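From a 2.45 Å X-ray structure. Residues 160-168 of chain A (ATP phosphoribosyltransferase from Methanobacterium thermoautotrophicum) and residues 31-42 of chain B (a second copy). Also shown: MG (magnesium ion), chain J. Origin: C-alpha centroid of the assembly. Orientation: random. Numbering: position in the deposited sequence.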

# COMPACT_ATOMS: atom_id res chain seq x y z
N ASP A 160 23.01 -15.42 -5.50
CA ASP A 160 22.38 -14.27 -4.87
C ASP A 160 23.04 -12.97 -5.28
O ASP A 160 24.24 -12.94 -5.59
CB ASP A 160 22.38 -14.41 -3.35
CG ASP A 160 21.31 -13.59 -2.70
OD1 ASP A 160 21.34 -13.44 -1.46
OD2 ASP A 160 20.42 -13.08 -3.42
N LEU A 161 22.26 -11.91 -5.25
CA LEU A 161 22.71 -10.59 -5.66
C LEU A 161 22.85 -9.69 -4.43
O LEU A 161 21.87 -9.41 -3.76
CB LEU A 161 21.68 -10.02 -6.64
CG LEU A 161 22.06 -8.98 -7.70
CD1 LEU A 161 23.08 -9.55 -8.67
CD2 LEU A 161 20.80 -8.51 -8.42
N SER A 162 24.07 -9.23 -4.12
CA SER A 162 24.30 -8.42 -2.91
C SER A 162 25.47 -7.44 -3.02
O SER A 162 26.44 -7.70 -3.74
CB SER A 162 24.56 -9.34 -1.71
OG SER A 162 25.73 -10.13 -1.96
N SER A 163 25.37 -6.33 -2.28
CA SER A 163 26.50 -5.41 -2.08
C SER A 163 27.27 -5.82 -0.84
O SER A 163 28.49 -5.66 -0.78
CB SER A 163 26.04 -3.96 -1.89
OG SER A 163 24.84 -3.68 -2.57
N THR A 164 26.54 -6.32 0.16
CA THR A 164 27.10 -6.75 1.43
C THR A 164 26.75 -8.21 1.67
O THR A 164 25.62 -8.64 1.41
CB THR A 164 26.53 -5.93 2.62
OG1 THR A 164 25.11 -5.81 2.47
CG2 THR A 164 27.17 -4.54 2.70
N GLY A 165 27.72 -8.97 2.17
CA GLY A 165 27.50 -10.39 2.49
C GLY A 165 26.52 -10.62 3.64
O GLY A 165 26.32 -11.76 4.06
N THR A 166 25.91 -9.54 4.12
CA THR A 166 25.07 -9.56 5.33
C THR A 166 23.79 -10.42 5.24
O THR A 166 23.54 -11.25 6.11
CB THR A 166 24.76 -8.13 5.82
OG1 THR A 166 24.17 -7.35 4.76
CG2 THR A 166 26.04 -7.44 6.32
N THR A 167 22.99 -10.22 4.19
CA THR A 167 21.82 -11.07 3.94
C THR A 167 22.21 -12.55 3.74
O THR A 167 21.38 -13.47 3.90
CB THR A 167 20.98 -10.53 2.75
OG1 THR A 167 20.20 -9.42 3.20
CG2 THR A 167 20.05 -11.59 2.16
N LEU A 168 23.47 -12.79 3.40
CA LEU A 168 23.97 -14.15 3.25
C LEU A 168 24.36 -14.75 4.61
O LEU A 168 23.99 -15.89 4.90
CB LEU A 168 25.12 -14.22 2.25
CG LEU A 168 24.72 -14.22 0.77
CD1 LEU A 168 24.21 -12.86 0.30
CD2 LEU A 168 25.91 -14.66 -0.05
N LYS B 31 25.32 3.87 -0.77
CA LYS B 31 25.98 3.36 -1.97
C LYS B 31 25.53 1.96 -2.33
O LYS B 31 25.79 1.00 -1.59
CB LYS B 31 27.50 3.36 -1.79
CG LYS B 31 28.30 3.09 -3.06
CD LYS B 31 29.66 2.52 -2.73
CE LYS B 31 30.65 2.75 -3.85
NZ LYS B 31 31.85 1.88 -3.69
N ASP B 32 24.86 1.84 -3.48
CA ASP B 32 24.48 0.55 -4.07
C ASP B 32 23.52 -0.24 -3.18
O ASP B 32 23.62 -1.47 -3.07
CB ASP B 32 25.72 -0.28 -4.42
CG ASP B 32 26.61 0.40 -5.45
OD1 ASP B 32 26.07 0.98 -6.41
OD2 ASP B 32 27.85 0.34 -5.30
N THR B 33 22.60 0.49 -2.56
CA THR B 33 21.66 -0.08 -1.59
C THR B 33 20.65 -0.99 -2.26
O THR B 33 19.73 -0.51 -2.94
CB THR B 33 20.90 1.02 -0.83
OG1 THR B 33 21.82 2.04 -0.41
CG2 THR B 33 20.15 0.44 0.38
N VAL B 34 20.83 -2.29 -2.08
CA VAL B 34 19.87 -3.29 -2.53
C VAL B 34 18.67 -3.26 -1.59
O VAL B 34 18.81 -3.05 -0.38
CB VAL B 34 20.48 -4.71 -2.55
CG1 VAL B 34 19.60 -5.67 -3.37
CG2 VAL B 34 21.90 -4.69 -3.10
N ASN B 35 17.48 -3.43 -2.16
CA ASN B 35 16.25 -3.51 -1.37
C ASN B 35 16.14 -4.87 -0.69
O ASN B 35 16.62 -5.88 -1.22
CB ASN B 35 15.03 -3.22 -2.26
CG ASN B 35 15.04 -1.80 -2.82
OD1 ASN B 35 14.82 -1.59 -4.01
ND2 ASN B 35 15.31 -0.82 -1.95
N ARG B 36 15.50 -4.88 0.49
CA ARG B 36 15.44 -6.06 1.37
C ARG B 36 16.72 -6.17 2.20
O ARG B 36 16.96 -7.18 2.86
CB ARG B 36 15.20 -7.37 0.60
CG ARG B 36 13.81 -7.56 0.02
CD ARG B 36 13.54 -9.05 -0.18
NE ARG B 36 12.40 -9.32 -1.05
CZ ARG B 36 11.86 -10.52 -1.24
NH1 ARG B 36 12.34 -11.58 -0.60
NH2 ARG B 36 10.82 -10.67 -2.06
N LYS B 37 17.54 -5.12 2.15
CA LYS B 37 18.79 -5.11 2.88
C LYS B 37 18.66 -4.28 4.15
O LYS B 37 18.16 -3.14 4.12
CB LYS B 37 19.92 -4.59 2.00
N LEU B 38 19.10 -4.86 5.26
CA LEU B 38 19.08 -4.20 6.55
C LEU B 38 20.33 -3.34 6.72
O LEU B 38 20.37 -2.40 7.52
CB LEU B 38 18.98 -5.23 7.68
CG LEU B 38 18.38 -4.73 9.00
CD1 LEU B 38 16.89 -5.08 9.07
CD2 LEU B 38 19.13 -5.27 10.22
N PHE B 39 21.37 -3.69 5.96
CA PHE B 39 22.61 -2.92 5.91
C PHE B 39 22.85 -2.37 4.52
O PHE B 39 22.35 -2.91 3.53
CB PHE B 39 23.81 -3.78 6.34
CG PHE B 39 23.69 -4.34 7.72
CD1 PHE B 39 23.20 -5.62 7.92
CD2 PHE B 39 24.06 -3.58 8.83
CE1 PHE B 39 23.09 -6.15 9.20
CE2 PHE B 39 23.95 -4.09 10.11
CZ PHE B 39 23.46 -5.39 10.30
N SER B 40 23.60 -1.27 4.44
CA SER B 40 23.97 -0.66 3.17
C SER B 40 25.34 -0.03 3.26
O SER B 40 25.68 0.58 4.28
CB SER B 40 22.95 0.41 2.78
OG SER B 40 23.38 1.11 1.61
N LYS B 41 26.13 -0.16 2.20
CA LYS B 41 27.37 0.60 2.08
C LYS B 41 27.05 2.09 1.84
O LYS B 41 25.93 2.45 1.47
CB LYS B 41 28.25 0.04 0.96
CG LYS B 41 28.55 -1.46 1.11
CD LYS B 41 29.70 -1.92 0.23
CE LYS B 41 29.28 -2.06 -1.22
NZ LYS B 41 30.41 -2.59 -2.03
N THR B 42 28.05 2.94 2.07
CA THR B 42 27.94 4.37 1.79
C THR B 42 29.07 4.77 0.85
O THR B 42 29.89 3.92 0.47
CB THR B 42 28.02 5.22 3.08
OG1 THR B 42 29.32 5.10 3.66
CG2 THR B 42 26.97 4.77 4.08
MG MG J . 18.88 -11.53 -3.71

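Between them the two stretches bury 420 Å² of surface, and they do it with a single hydrogen bond and otherwise van der Waals packing, much of it against B:Val34, B:Phe39 and B:Lys41. Chain A supplies the end of a strand, a short loop and the first turn of a helix; chain B supplies a loop with a type II turn from B:Val34 to B:Lys37, followed by a strand.

The walk begins outside the contact. A:Asp160 covers nothing on chain B; its carboxylate binds the magnesium ion through OD2, 2.2 Å from MG. The same OD2 accepts a weak hydrogen bond from the backbone N of A:Leu161 at 2.8 Å, so the metal ligand is also tied to the strand backbone. A:Leu161 points its CA-to-CB bond sideways and meets chain B through its backbone, with its O 4.4 Å from CG1 of B:Val34. The CA-to-CB bond of A:Ser162 points away, and what the residue offers is main chain: its CA lies 4.4 Å from CG2 of B:Val34. The serine side chain itself takes little part in the contact.

A:Ser163 is the hub, with 83 Å² covered, the largest share of any residue in either stretch. Its OG donates to the backbone O of B:Asp32 at 2.6 Å, a short bond that asks nothing of the aspartate side chain. Its chi1 of -30° lies between the usual wells, and in this conformation OG also sits 3.2 Å from CG2 of B:Val34. Serine suits the place: it has a hydroxyl to satisfy a loop carbonyl and little bulk to keep the backbones apart, the CA atoms of A:Ser163 and B:Asp32 being 6.6 Å from each other. On the same residue, CB lies 3.8 Å from CE of B:Lys41, and the backbone O is 3.7 Å from that CE.

A:Thr164 continues the packing against the lysine. Its CG2 rests 3.7 Å from CG of B:Lys41, so the aliphatic part of a long charged chain serves as a nonpolar surface. The threonine hydroxyl is occupied within its own chain: OG1 of A:Thr164 and OG1 of A:Thr166 share a hydrogen bond of 2.9 Å. This link spans A:Gly165, the N-cap residue, which makes no contact with chain B, and braces the loop against the start of the helix.

A:Thr166 then brings its CB to 3.6 Å from CD1 of B:Phe39. The ring meets it obliquely, and the phenylalanine, buried in the assembly, gives 51 Å² to the contact. The shared bond gives each hydroxyl a partner within chain A, while A:Thr164 CG2 and A:Thr166 CB pack against chain B. A:Thr167 closes the contact more loosely, its OG1 4.0 Å from the backbone O of B:Arg36 in the turn. A:Leu168, buried, is out of reach of chain B.

The rule to take away is economy: one directed bond to a main-chain carbonyl, with threonine, valine, lysine-methylene and phenylalanine surfaces packed around it.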